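Local coordinates for protein deoxycytidylate deaminase (Cyanophage S-TIM5, PDB 4P9E) that probably catalyses the zinc-dependent deamination of dCMP to dUMP and binds dTTP as an allosteric inhibitor, at residues Gly44-Pro49 with Phe67-Ala71; Tyr12-Ala16 with Gly31-Val35; Leu41-Trp45 with Asn74-Met79; Val110-Arg116 with Gly132-Met138. All coordinates share one frame; numbering follows the deposited sequence.

Overall arrangement
All four contacts reach one mixed sheet. Interactions 1 and 3 share G44 and W45 at the end of strand 39-45, and their centres lie about 10 Å apart. Interaction 2 packs helix 6-20 on the neighbouring strand 31-36, and the two strands are joined by a probable hydrogen bond between A32 N and G44 O at 2.8 Å. Interaction 4, at the far edge of the sheet, has its centre about 20 Å from that of interaction 1; M13, on the side of helix 6-20 turned away from 31-35, packs against Y114, R116 and M138 there. Interactions 1 and 3 both contribute residues to the nucleotide site, and interaction 1 also holds the zinc ligand H70.

Interaction 1: residues Gly44-Pro49 with Phe67-Ala71; sequences GWNGTP and FVLHA. With ZN (zinc ion), chain B.
G47 and L69 pair through two backbone hydrogen bonds, forming a single antiparallel bridge of the hydrogen-bonded type just beyond the end of strand 39-45 in this cytidine deaminase-family fold. G47 N reaches L69 O at 3.0 Å with an N-H...O angle of 160°, and the donor lies in the carbonyl plane. The return bond, from L69 N to G47 O, is less straight at 146°, and its donor is tilted from the carbonyl plane. Weaker CA-H...O contacts extend the pairing toward G44 and A71: N46 CA approaches L69 O at 3.2 Å, and A71 CA approaches W45 O at 3.5 Å.

The bridge runs directly into the metal site. H70 is the N-cap residue of helix 71-80, and its CB turns away from 44-49, which leaves the imidazole on the metal side; ND1 binds zinc at 2.0 Å, with C98, C101 and a water at 2.5 Å from the metal also in the coordination sphere. N46 turns the end of its side chain away as well: OD1 bonds to S23 OG and ND2 to M28 O.

Apolar packing lies outside this polar core. L69 places CG anti to its carbonyl carbon (chi1 -50°), and CD1 then comes against the P49 ring. Residues of the second subunit continue this surface, with L131 packing on P49 and V127 on F67. W45, G47 and T48 belong to the nucleotide site known with dCMP and dTTP. At the opposite end of the contact, A71 CB sits 3.6 Å from G44 O.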
loop_
_atom_site.group_PDB
_atom_site.type_symbol
_atom_site.label_atom_id
_atom_site.label_comp_id
_atom_site.label_asym_id
_atom_site.label_seq_id
_atom_site.Cartn_x
_atom_site.Cartn_y
_atom_site.Cartn_z
ATOM N N GLY A 44 -4.864 7.732 -18.781
ATOM C CA GLY A 44 -3.861 8.631 -19.286
ATOM C C GLY A 44 -4.146 9.005 -20.717
ATOM O O GLY A 44 -4.767 8.266 -21.474
ATOM N N TRP A 45 -3.690 10.186 -21.084
ATOM C CA TRP A 45 -3.836 10.620 -22.440
ATOM C C TRP A 45 -2.626 11.437 -22.836
ATOM O O TRP A 45 -1.733 11.698 -22.032
ATOM C CB TRP A 45 -5.141 11.396 -22.630
ATOM C CG TRP A 45 -5.268 12.625 -21.769
ATOM C CD1 TRP A 45 -4.755 13.862 -22.029
ATOM C CD2 TRP A 45 -5.957 12.738 -20.510
ATOM N NE1 TRP A 45 -5.074 14.728 -21.026
ATOM C CE2 TRP A 45 -5.807 14.074 -20.081
ATOM C CE3 TRP A 45 -6.675 11.841 -19.710
ATOM C CZ2 TRP A 45 -6.353 14.538 -18.878
ATOM C CZ3 TRP A 45 -7.221 12.303 -18.514
ATOM C CH2 TRP A 45 -7.058 13.640 -18.111
ATOM N N ASN A 46 -2.508 11.791 -24.101
ATOM C CA ASN A 46 -1.286 12.465 -24.506
ATOM C C ASN A 46 -1.368 13.978 -24.368
ATOM O O ASN A 46 -2.396 14.582 -24.636
ATOM C CB ASN A 46 -0.827 12.026 -25.900
ATOM C CG ASN A 46 -1.793 12.411 -26.976
ATOM O OD1 ASN A 46 -2.947 12.719 -26.707
ATOM N ND2 ASN A 46 -1.327 12.404 -28.211
ATOM N N GLY A 47 -0.280 14.586 -23.920
ATOM C CA GLY A 47 -0.255 16.017 -23.735
ATOM C C GLY A 47 0.856 16.522 -22.848
ATOM O O GLY A 47 1.737 15.783 -22.433
ATOM N N THR A 48 0.794 17.812 -22.563
ATOM C CA THR A 48 1.797 18.506 -21.759
ATOM C C THR A 48 1.558 18.310 -20.265
ATOM O O THR A 48 0.418 18.101 -19.828
ATOM C CB THR A 48 1.794 20.028 -22.048
ATOM O OG1 THR A 48 0.586 20.622 -21.545
ATOM C CG2 THR A 48 1.918 20.281 -23.534
ATOM N N PRO A 49 2.638 18.407 -19.501
ATOM C CA PRO A 49 2.616 18.162 -18.062
ATOM C C PRO A 49 1.784 19.203 -17.350
ATOM O O PRO A 49 1.660 20.320 -17.834
ATOM C CB PRO A 49 4.082 18.309 -17.674
ATOM C CG PRO A 49 4.814 17.893 -18.876
ATOM C CD PRO A 49 4.004 18.357 -20.042
ATOM N N PHE A 67 8.155 17.986 -24.964
ATOM C CA PHE A 67 7.704 17.920 -23.576
ATOM C C PHE A 67 6.284 17.392 -23.346
ATOM O O PHE A 67 5.787 17.402 -22.223
ATOM C CB PHE A 67 7.982 19.232 -22.838
ATOM C CG PHE A 67 9.444 19.432 -22.552
ATOM C CD1 PHE A 67 10.046 18.796 -21.470
ATOM C CD2 PHE A 67 10.237 20.197 -23.400
ATOM C CE1 PHE A 67 11.405 18.947 -21.221
ATOM C CE2 PHE A 67 11.598 20.355 -23.152
ATOM C CZ PHE A 67 12.180 19.730 -22.060
ATOM N N VAL A 68 5.648 16.887 -24.395
ATOM C CA VAL A 68 4.371 16.226 -24.207
ATOM C C VAL A 68 4.574 14.741 -23.906
ATOM O O VAL A 68 5.394 14.065 -24.526
ATOM C CB VAL A 68 3.389 16.469 -25.388
ATOM C CG1 VAL A 68 3.887 17.594 -26.257
ATOM C CG2 VAL A 68 3.168 15.208 -26.200
ATOM N N LEU A 69 3.843 14.259 -22.911
ATOM C CA LEU A 69 3.886 12.861 -22.513
ATOM C C LEU A 69 2.901 12.046 -23.336
ATOM O O LEU A 69 1.819 12.520 -23.666
ATOM C CB LEU A 69 3.510 12.734 -21.036
ATOM C CG LEU A 69 4.289 13.672 -20.130
ATOM C CD1 LEU A 69 3.335 14.529 -19.304
ATOM C CD2 LEU A 69 5.211 12.877 -19.258
ATOM N N HIS A 70 3.279 10.816 -23.659
ATOM C CA HIS A 70 2.366 9.897 -24.301
ATOM C C HIS A 70 1.380 9.411 -23.256
ATOM O O HIS A 70 1.650 9.485 -22.061
ATOM C CB HIS A 70 3.134 8.732 -24.899
ATOM C CG HIS A 70 4.079 9.137 -25.984
ATOM N ND1 HIS A 70 4.964 8.255 -26.564
ATOM C CD2 HIS A 70 4.269 10.323 -26.600
ATOM C CE1 HIS A 70 5.672 8.890 -27.483
ATOM N NE2 HIS A 70 5.267 10.141 -27.526
ATOM N N ALA A 71 0.235 8.928 -23.715
ATOM C CA ALA A 71 -0.806 8.414 -22.840
ATOM C C ALA A 71 -0.260 7.337 -21.900
ATOM O O ALA A 71 -0.643 7.261 -20.733
ATOM C CB ALA A 71 -1.944 7.850 -23.677
HETATM ZN ZN ZN B . 5.043 6.295 -26.698
HETATM O O HOH W 1 2.874 5.576 -27.577
#

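Interaction 2: residues Tyr12-Ala16 with Gly31-Val35; sequences YMKTA and GAIVV
V35 lies over one face of the Y12 ring, its CG2 3.8 Å from the ring centroid and only 9° off the normal, which defines a CH-pi contact. The other branch, CG1, reaches toward the phenol end and touches CZ at 3.7 Å. Because V35 holds CG1 anti to its backbone N (chi1 -178°), the two methyls spread across the ring.

One turn along the helix, I33 packs against A16 and T15. Its CG1 lies 4.0 Å from A16 CB, while CD1 meets T15 CG2 at 3.7 Å, the two side chains crossing at about a right angle. T15 turns OG1 back to A11 O within its own helix and so offers its methyl to the strand. At the far end, G31 CA comes within 3.3 Å of A16 O in a nearly straight CA-H...O contact.

These contacts lay helix 6-20 against strand 31-36 of the central sheet; the axes of the short segments pass 7.2 Å apart, their N-to-C directions 136° apart. F92 meets the Y12 ring, and I40 touches both Y12 and I33. With no hydrogen bond between the segments and every touching residue buried, the contact rests on apolar and CH-mediated packing.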
loop_
_atom_site.group_PDB
_atom_site.type_symbol
_atom_site.label_atom_id
_atom_site.label_comp_id
_atom_site.label_asym_id
_atom_site.label_seq_id
_atom_site.Cartn_x
_atom_site.Cartn_y
_atom_site.Cartn_z
ATOM N N TYR A 12 -13.381 -1.502 -21.810
ATOM C CA TYR A 12 -12.060 -0.959 -21.513
ATOM C C TYR A 12 -11.518 -0.133 -22.668
ATOM O O TYR A 12 -11.073 0.993 -22.474
ATOM C CB TYR A 12 -11.080 -2.076 -21.162
ATOM C CG TYR A 12 -11.370 -2.714 -19.829
ATOM C CD1 TYR A 12 -11.794 -1.949 -18.757
ATOM C CD2 TYR A 12 -11.229 -4.088 -19.642
ATOM C CE1 TYR A 12 -12.051 -2.520 -17.537
ATOM C CE2 TYR A 12 -11.489 -4.677 -18.417
ATOM C CZ TYR A 12 -11.905 -3.888 -17.369
ATOM O OH TYR A 12 -12.177 -4.457 -16.143
ATOM N N MET A 13 -11.562 -0.693 -23.871
ATOM C CA MET A 13 -11.062 0.025 -25.031
ATOM C C MET A 13 -11.857 1.291 -25.269
ATOM O O MET A 13 -11.298 2.328 -25.594
ATOM C CB MET A 13 -11.071 -0.843 -26.287
ATOM C CG MET A 13 -10.290 -0.244 -27.441
ATOM S SD MET A 13 -8.591 0.193 -27.007
ATOM C CE MET A 13 -7.715 -1.356 -27.188
ATOM N N LYS A 14 -13.161 1.231 -25.087
ATOM C CA LYS A 14 -13.953 2.434 -25.288
ATOM C C LYS A 14 -13.667 3.516 -24.251
ATOM O O LYS A 14 -13.906 4.694 -24.497
ATOM C CB LYS A 14 -15.440 2.102 -25.335
ATOM C CG LYS A 14 -15.894 1.623 -26.698
ATOM C CD LYS A 14 -17.404 1.635 -26.790
ATOM C CE LYS A 14 -17.923 0.537 -27.721
ATOM N NZ LYS A 14 -19.357 0.198 -27.432
ATOM N N THR A 15 -13.151 3.111 -23.099
ATOM C CA THR A 15 -12.839 4.044 -22.036
ATOM C C THR A 15 -11.549 4.746 -22.392
ATOM O O THR A 15 -11.446 5.968 -22.312
ATOM C CB THR A 15 -12.696 3.323 -20.687
ATOM O OG1 THR A 15 -13.941 2.701 -20.345
ATOM C CG2 THR A 15 -12.298 4.305 -19.573
ATOM N N ALA A 16 -10.564 3.965 -22.799
ATOM C CA ALA A 16 -9.349 4.536 -23.342
ATOM C C ALA A 16 -9.691 5.541 -24.460
ATOM O O ALA A 16 -9.079 6.599 -24.551
ATOM C CB ALA A 16 -8.442 3.444 -23.849
ATOM N N GLY A 31 -5.398 7.475 -25.832
ATOM C CA GLY A 31 -5.837 7.211 -24.479
ATOM C C GLY A 31 -5.261 5.897 -24.019
ATOM O O GLY A 31 -5.041 5.007 -24.822
ATOM N N ALA A 32 -4.997 5.778 -22.725
ATOM C CA ALA A 32 -4.574 4.498 -22.152
ATOM C C ALA A 32 -5.296 4.231 -20.829
ATOM O O ALA A 32 -5.727 5.153 -20.151
ATOM C CB ALA A 32 -3.049 4.439 -21.974
ATOM N N ILE A 33 -5.431 2.952 -20.495
ATOM C CA ILE A 33 -6.143 2.473 -19.311
ATOM C C ILE A 33 -5.364 1.293 -18.744
ATOM O O ILE A 33 -5.053 0.363 -19.475
ATOM C CB ILE A 33 -7.554 1.988 -19.695
ATOM C CG1 ILE A 33 -8.478 3.175 -19.880
ATOM C CG2 ILE A 33 -8.150 1.128 -18.632
ATOM C CD1 ILE A 33 -8.747 3.906 -18.607
ATOM N N VAL A 34 -5.029 1.342 -17.455
ATOM C CA VAL A 34 -4.436 0.183 -16.791
ATOM C C VAL A 34 -5.502 -0.643 -16.072
ATOM O O VAL A 34 -6.327 -0.115 -15.330
ATOM C CB VAL A 34 -3.262 0.563 -15.849
ATOM C CG1 VAL A 34 -2.802 -0.647 -15.050
ATOM C CG2 VAL A 34 -2.093 1.102 -16.668
ATOM N N VAL A 35 -5.508 -1.946 -16.328
ATOM C CA VAL A 35 -6.466 -2.831 -15.682
ATOM C C VAL A 35 -5.755 -3.976 -14.981
ATOM O O VAL A 35 -4.832 -4.569 -15.521
ATOM C CB VAL A 35 -7.506 -3.381 -16.679
ATOM C CG1 VAL A 35 -8.508 -4.267 -15.959
ATOM C CG2 VAL A 35 -8.215 -2.235 -17.386
#

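Interaction 3: residues Leu41-Trp45 with Asn74-Met79; sequences LAHGW and NALVKM
A42 and M79 mark the densely packed half of the contact: A42 CB points at the helix and meets M79 SD at 3.7 Å, with A75 O at 3.8 Å on the neighbouring turn. M79 bends at chi2 and chi3, and this bend brings its CE to L41, where CE meets CD1 at 3.9 Å. G44 allows the helix in close at A75, the two CA atoms being 4.7 Å apart. The short axes of strand and helix come within 6.6 Å at an angle of 145°.

The other half is polar and only partly buried. N74 ND2 donates to W45 O at 2.7 Å, with an N-H...O angle of 154°; the acceptor lies in the plane of the amide, and the carbonyl is met almost end-on. K78 runs extended beyond CG, obliquely to the strand, and brings NZ to H43 O at 3.0 Å, from well above the carbonyl plane. The same NZ stands 3.5 Å above the H43 imidazole, offset toward its rim. H43 has chi1 near 58°, which puts its ring between backbone N and carbonyl carbon and under the lysine end.

Other subunits complete this polar side. G38 O of the third subunit accepts a further hydrogen bond from K78 NZ, and N74 OD1 has a weak bond to Q107 NE2 of the second. The known partners of H43, W45, N74 and K78 include dCMP and dTTP, so the strand-helix packing typical of the alpha/beta deaminase fold here carries a nucleotide-binding edge formed at subunit contacts.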
loop_
_atom_site.group_PDB
_atom_site.type_symbol
_atom_site.label_atom_id
_atom_site.label_comp_id
_atom_site.label_asym_id
_atom_site.label_seq_id
_atom_site.Cartn_x
_atom_site.Cartn_y
_atom_site.Cartn_z
ATOM N N LEU A 41 -7.017 0.944 -12.779
ATOM C CA LEU A 41 -6.148 1.519 -11.769
ATOM C C LEU A 41 -5.589 2.865 -12.181
ATOM O O LEU A 41 -5.180 3.643 -11.341
ATOM C CB LEU A 41 -4.999 0.573 -11.452
ATOM C CG LEU A 41 -5.402 -0.822 -11.010
ATOM C CD1 LEU A 41 -4.139 -1.614 -10.810
ATOM C CD2 LEU A 41 -6.290 -0.806 -9.758
ATOM N N ALA A 42 -5.564 3.137 -13.472
ATOM C CA ALA A 42 -4.977 4.370 -13.979
ATOM C C ALA A 42 -5.491 4.646 -15.378
ATOM O O ALA A 42 -5.853 3.726 -16.117
ATOM C CB ALA A 42 -3.443 4.282 -13.999
ATOM N N HIS A 43 -5.515 5.919 -15.739
ATOM C CA HIS A 43 -5.849 6.316 -17.092
ATOM C C HIS A 43 -4.884 7.410 -17.503
ATOM O O HIS A 43 -4.155 7.942 -16.680
ATOM C CB HIS A 43 -7.298 6.779 -17.177
ATOM C CG HIS A 43 -7.620 7.914 -16.262
ATOM N ND1 HIS A 43 -7.762 9.206 -16.704
ATOM C CD2 HIS A 43 -7.810 7.944 -14.924
ATOM C CE1 HIS A 43 -8.033 9.996 -15.676
ATOM N NE2 HIS A 43 -8.069 9.251 -14.590
ATOM N N GLY A 44 -4.864 7.732 -18.781
ATOM C CA GLY A 44 -3.861 8.631 -19.286
ATOM C C GLY A 44 -4.146 9.005 -20.717
ATOM O O GLY A 44 -4.767 8.266 -21.474
ATOM N N TRP A 45 -3.690 10.186 -21.084
ATOM C CA TRP A 45 -3.836 10.620 -22.440
ATOM C C TRP A 45 -2.626 11.437 -22.836
ATOM O O TRP A 45 -1.733 11.698 -22.032
ATOM C CB TRP A 45 -5.141 11.396 -22.630
ATOM C CG TRP A 45 -5.268 12.625 -21.769
ATOM C CD1 TRP A 45 -4.755 13.862 -22.029
ATOM C CD2 TRP A 45 -5.957 12.738 -20.510
ATOM N NE1 TRP A 45 -5.074 14.728 -21.026
ATOM C CE2 TRP A 45 -5.807 14.074 -20.081
ATOM C CE3 TRP A 45 -6.675 11.841 -19.710
ATOM C CZ2 TRP A 45 -6.353 14.538 -18.878
ATOM C CZ3 TRP A 45 -7.221 12.303 -18.514
ATOM C CH2 TRP A 45 -7.058 13.640 -18.111
ATOM N N ASN A 74 1.754 8.849 -19.090
ATOM C CA ASN A 74 0.845 9.351 -18.064
ATOM C C ASN A 74 0.263 8.274 -17.139
ATOM O O ASN A 74 0.276 8.417 -15.909
ATOM C CB ASN A 74 -0.270 10.175 -18.689
ATOM C CG ASN A 74 0.086 11.633 -18.781
ATOM O OD1 ASN A 74 0.727 12.179 -17.882
ATOM N ND2 ASN A 74 -0.319 12.278 -19.867
ATOM N N ALA A 75 -0.242 7.203 -17.729
ATOM C CA ALA A 75 -0.739 6.087 -16.951
ATOM C C ALA A 75 0.350 5.536 -16.016
ATOM O O ALA A 75 0.140 5.393 -14.809
ATOM C CB ALA A 75 -1.281 4.992 -17.879
ATOM N N LEU A 76 1.511 5.245 -16.590
ATOM C CA LEU A 76 2.675 4.804 -15.839
ATOM C C LEU A 76 3.055 5.726 -14.679
ATOM O O LEU A 76 3.316 5.270 -13.570
ATOM C CB LEU A 76 3.861 4.690 -16.786
ATOM C CG LEU A 76 5.152 4.169 -16.148
ATOM C CD1 LEU A 76 4.955 2.772 -15.599
ATOM C CD2 LEU A 76 6.256 4.183 -17.166
ATOM N N VAL A 77 3.115 7.026 -14.933
ATOM C CA VAL A 77 3.417 7.964 -13.858
ATOM C C VAL A 77 2.340 7.936 -12.762
ATOM O O VAL A 77 2.652 8.003 -11.578
ATOM C CB VAL A 77 3.691 9.399 -14.400
ATOM C CG1 VAL A 77 3.416 10.460 -13.346
ATOM C CG2 VAL A 77 5.124 9.502 -14.918
ATOM N N LYS A 78 1.081 7.806 -13.152
ATOM C CA LYS A 78 0.021 7.653 -12.157
ATOM C C LYS A 78 0.189 6.392 -11.321
ATOM O O LYS A 78 -0.078 6.418 -10.118
ATOM C CB LYS A 78 -1.367 7.696 -12.798
ATOM C CG LYS A 78 -1.814 9.085 -13.118
ATOM C CD LYS A 78 -3.081 9.113 -13.926
ATOM C CE LYS A 78 -3.353 10.527 -14.434
ATOM N NZ LYS A 78 -4.580 10.599 -15.259
ATOM N N MET A 79 0.629 5.304 -11.948
ATOM C CA MET A 79 0.920 4.066 -11.232
ATOM C C MET A 79 2.049 4.238 -10.248
ATOM O O MET A 79 2.010 3.666 -9.188
ATOM C CB MET A 79 1.251 2.911 -12.180
ATOM C CG MET A 79 0.063 2.400 -12.953
ATOM S SD MET A 79 -1.370 2.100 -11.907
ATOM C CE MET A 79 -0.936 0.587 -11.064
#

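Interaction 4: residues Val110-Arg116 with Gly132-Met138; sequences VKKVYYR and GVEVEKM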
loop_
_atom_site.group_PDB
_atom_site.type_symbol
_atom_site.label_atom_id
_atom_site.label_comp_id
_atom_site.label_asym_id
_atom_site.label_seq_id
_atom_site.Cartn_x
_atom_site.Cartn_y
_atom_site.Cartn_z
ATOM N N VAL A 110 4.066 -5.249 -17.241
ATOM C CA VAL A 110 2.770 -5.254 -17.896
ATOM C C VAL A 110 2.631 -6.583 -18.632
ATOM O O VAL A 110 3.491 -6.969 -19.406
ATOM C CB VAL A 110 2.607 -4.055 -18.827
ATOM C CG1 VAL A 110 1.413 -4.212 -19.740
ATOM C CG2 VAL A 110 2.467 -2.788 -18.001
ATOM N N LYS A 111 1.555 -7.296 -18.336
ATOM C CA LYS A 111 1.356 -8.649 -18.813
ATOM C C LYS A 111 1.032 -8.649 -20.312
ATOM O O LYS A 111 1.616 -9.398 -21.098
ATOM C CB LYS A 111 0.218 -9.274 -18.007
ATOM C CG LYS A 111 -0.155 -10.680 -18.400
ATOM C CD LYS A 111 -1.158 -11.259 -17.413
ATOM C CE LYS A 111 -2.393 -10.365 -17.267
ATOM N NZ LYS A 111 -3.313 -10.807 -16.162
ATOM N N LYS A 112 0.101 -7.785 -20.699
ATOM C CA LYS A 112 -0.350 -7.727 -22.070
ATOM C C LYS A 112 -0.821 -6.318 -22.439
ATOM O O LYS A 112 -1.345 -5.591 -21.606
ATOM C CB LYS A 112 -1.474 -8.745 -22.269
ATOM C CG LYS A 112 -2.193 -8.655 -23.593
ATOM C CD LYS A 112 -3.358 -9.601 -23.595
ATOM C CE LYS A 112 -3.883 -9.868 -24.996
ATOM N NZ LYS A 112 -5.087 -10.714 -24.879
ATOM N N VAL A 113 -0.614 -5.944 -23.694
ATOM C CA VAL A 113 -1.153 -4.707 -24.246
ATOM C C VAL A 113 -2.236 -4.963 -25.328
ATOM O O VAL A 113 -2.002 -5.688 -26.290
ATOM C CB VAL A 113 -0.025 -3.814 -24.844
ATOM C CG1 VAL A 113 -0.609 -2.547 -25.467
ATOM C CG2 VAL A 113 1.021 -3.462 -23.785
ATOM N N TYR A 114 -3.417 -4.377 -25.145
ATOM C CA TYR A 114 -4.466 -4.340 -26.162
ATOM C C TYR A 114 -4.457 -2.967 -26.842
ATOM O O TYR A 114 -4.496 -1.938 -26.162
ATOM C CB TYR A 114 -5.846 -4.540 -25.530
ATOM C CG TYR A 114 -6.083 -5.848 -24.815
ATOM C CD1 TYR A 114 -6.769 -6.880 -25.428
ATOM C CD2 TYR A 114 -5.656 -6.040 -23.501
ATOM C CE1 TYR A 114 -7.001 -8.086 -24.763
ATOM C CE2 TYR A 114 -5.881 -7.243 -22.827
ATOM C CZ TYR A 114 -6.555 -8.255 -23.464
ATOM O OH TYR A 114 -6.780 -9.442 -22.811
ATOM N N TYR A 115 -4.403 -2.937 -28.170
ATOM C CA TYR A 115 -4.533 -1.669 -28.907
ATOM C C TYR A 115 -5.602 -1.700 -29.992
ATOM O O TYR A 115 -5.937 -2.764 -30.530
ATOM C CB TYR A 115 -3.211 -1.231 -29.515
ATOM C CG TYR A 115 -2.740 -2.109 -30.644
ATOM C CD1 TYR A 115 -3.021 -1.782 -31.963
ATOM C CD2 TYR A 115 -1.998 -3.258 -30.397
ATOM C CE1 TYR A 115 -2.585 -2.568 -33.004
ATOM C CE2 TYR A 115 -1.567 -4.060 -31.434
ATOM C CZ TYR A 115 -1.859 -3.708 -32.741
ATOM O OH TYR A 115 -1.431 -4.501 -33.791
ATOM N N ARG A 116 -6.227 -0.557 -30.244
ATOM C CA ARG A 116 -7.173 -0.450 -31.345
ATOM C C ARG A 116 -6.536 -0.090 -32.676
ATOM O O ARG A 116 -6.922 -0.612 -33.709
ATOM C CB ARG A 116 -8.282 0.543 -31.024
ATOM C CG ARG A 116 -9.422 0.505 -32.012
ATOM C CD ARG A 116 -10.755 0.552 -31.315
ATOM N NE ARG A 116 -11.296 -0.776 -31.073
ATOM C CZ ARG A 116 -12.337 -1.019 -30.293
ATOM N NH1 ARG A 116 -12.950 -0.022 -29.680
ATOM N NH2 ARG A 116 -12.766 -2.256 -30.127
ATOM N N GLY A 132 8.370 -10.509 -23.964
ATOM C CA GLY A 132 7.451 -11.371 -23.238
ATOM C C GLY A 132 6.129 -10.752 -22.843
ATOM O O GLY A 132 5.340 -11.365 -22.131
ATOM N N VAL A 133 5.886 -9.532 -23.304
ATOM C CA VAL A 133 4.584 -8.920 -23.169
ATOM C C VAL A 133 3.710 -9.450 -24.303
ATOM O O VAL A 133 4.137 -9.481 -25.447
ATOM C CB VAL A 133 4.681 -7.368 -23.268
ATOM C CG1 VAL A 133 3.354 -6.721 -22.975
ATOM C CG2 VAL A 133 5.742 -6.838 -22.321
ATOM N N GLU A 134 2.499 -9.875 -23.981
ATOM C CA GLU A 134 1.531 -10.258 -24.995
ATOM C C GLU A 134 0.882 -9.040 -25.636
ATOM O O GLU A 134 0.788 -7.971 -25.019
ATOM C CB GLU A 134 0.477 -11.183 -24.405
ATOM C CG GLU A 134 1.108 -12.378 -23.715
ATOM C CD GLU A 134 1.972 -13.247 -24.642
ATOM O OE1 GLU A 134 2.922 -13.885 -24.134
ATOM O OE2 GLU A 134 1.700 -13.303 -25.868
ATOM N N VAL A 135 0.454 -9.208 -26.887
ATOM C CA VAL A 135 -0.131 -8.129 -27.682
ATOM C C VAL A 135 -1.354 -8.600 -28.457
ATOM O O VAL A 135 -1.326 -9.662 -29.051
ATOM C CB VAL A 135 0.879 -7.577 -28.708
ATOM C CG1 VAL A 135 0.290 -6.380 -29.434
ATOM C CG2 VAL A 135 2.199 -7.203 -28.031
ATOM N N GLU A 136 -2.420 -7.804 -28.448
ATOM C CA GLU A 136 -3.628 -8.102 -29.214
ATOM C C GLU A 136 -4.323 -6.837 -29.749
ATOM O O GLU A 136 -4.611 -5.916 -29.003
ATOM C CB GLU A 136 -4.616 -8.942 -28.386
ATOM C CG GLU A 136 -5.931 -9.279 -29.098
ATOM C CD GLU A 136 -6.958 -9.972 -28.200
ATOM O OE1 GLU A 136 -6.589 -10.420 -27.094
ATOM O OE2 GLU A 136 -8.146 -10.070 -28.598
ATOM N N LYS A 137 -4.589 -6.820 -31.050
ATOM C CA LYS A 137 -5.332 -5.754 -31.702
ATOM C C LYS A 137 -6.838 -6.056 -31.653
ATOM O O LYS A 137 -7.239 -7.189 -31.849
ATOM C CB LYS A 137 -4.800 -5.607 -33.135
ATOM C CG LYS A 137 -5.733 -5.013 -34.161
ATOM C CD LYS A 137 -5.824 -3.513 -34.086
ATOM C CE LYS A 137 -6.116 -2.950 -35.464
ATOM N NZ LYS A 137 -4.898 -3.027 -36.322
ATOM N N MET A 138 -7.664 -5.048 -31.364
ATOM C CA MET A 138 -9.100 -5.270 -31.169
ATOM C C MET A 138 -9.983 -4.129 -31.650
ATOM O O MET A 138 -9.538 -3.262 -32.396
ATOM C CB MET A 138 -9.402 -5.542 -29.701
ATOM C CG MET A 138 -9.017 -4.410 -28.768
ATOM S SD MET A 138 -9.693 -4.607 -27.112
ATOM C CE MET A 138 -11.428 -4.377 -27.434
ATOM O OXT MET A 138 -11.161 -4.052 -31.299
#
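R116 grips the chain terminus itself: its NH2 meets M138 OXT at 2.7 Å in a salt bridge, the oxygen lying within 5° of the guanidinium plane. NE adds two weak bonds to the same carboxylate, to O and to OXT, both at 3.3 Å. The arginine leaves the backbone with CG anti to N (chi1 -169°) and then bends at chi2 and chi3, turning the guanidinium toward M138. E10 takes a second salt bridge from NH2 and E17 one from NH1, so the group sits among several carboxylates of helix 6-20 and the terminus.

Behind the terminus runs a regular parallel ladder, K112 with E134 through Y115 with K137. V113 N donates to E134 O at 2.8 Å, and V113 O accepts from E136 N. The strands are nearly aligned, with axes 4.6 Å apart. Helix 123-130 connects them in a beta-alpha-beta crossover, and its end is closed by a Schellman motif at G132.

The sheet's two faces differ. With K112 and Y114 lies E136, whose OE1 meets K112 NZ at 2.7 Å in a salt bridge; M138 SD makes an oblique Met-aromatic contact with the Y114 ring. On the other face, K137 CB covers the Y115 ring, 4.0 Å from its centroid, while V135 CG1 comes to its edge at CE2.

Together the ion pairs tie this edge strand in at both its charged face and its end, and a C-terminal carboxylate so paired would be expected to remain ionised.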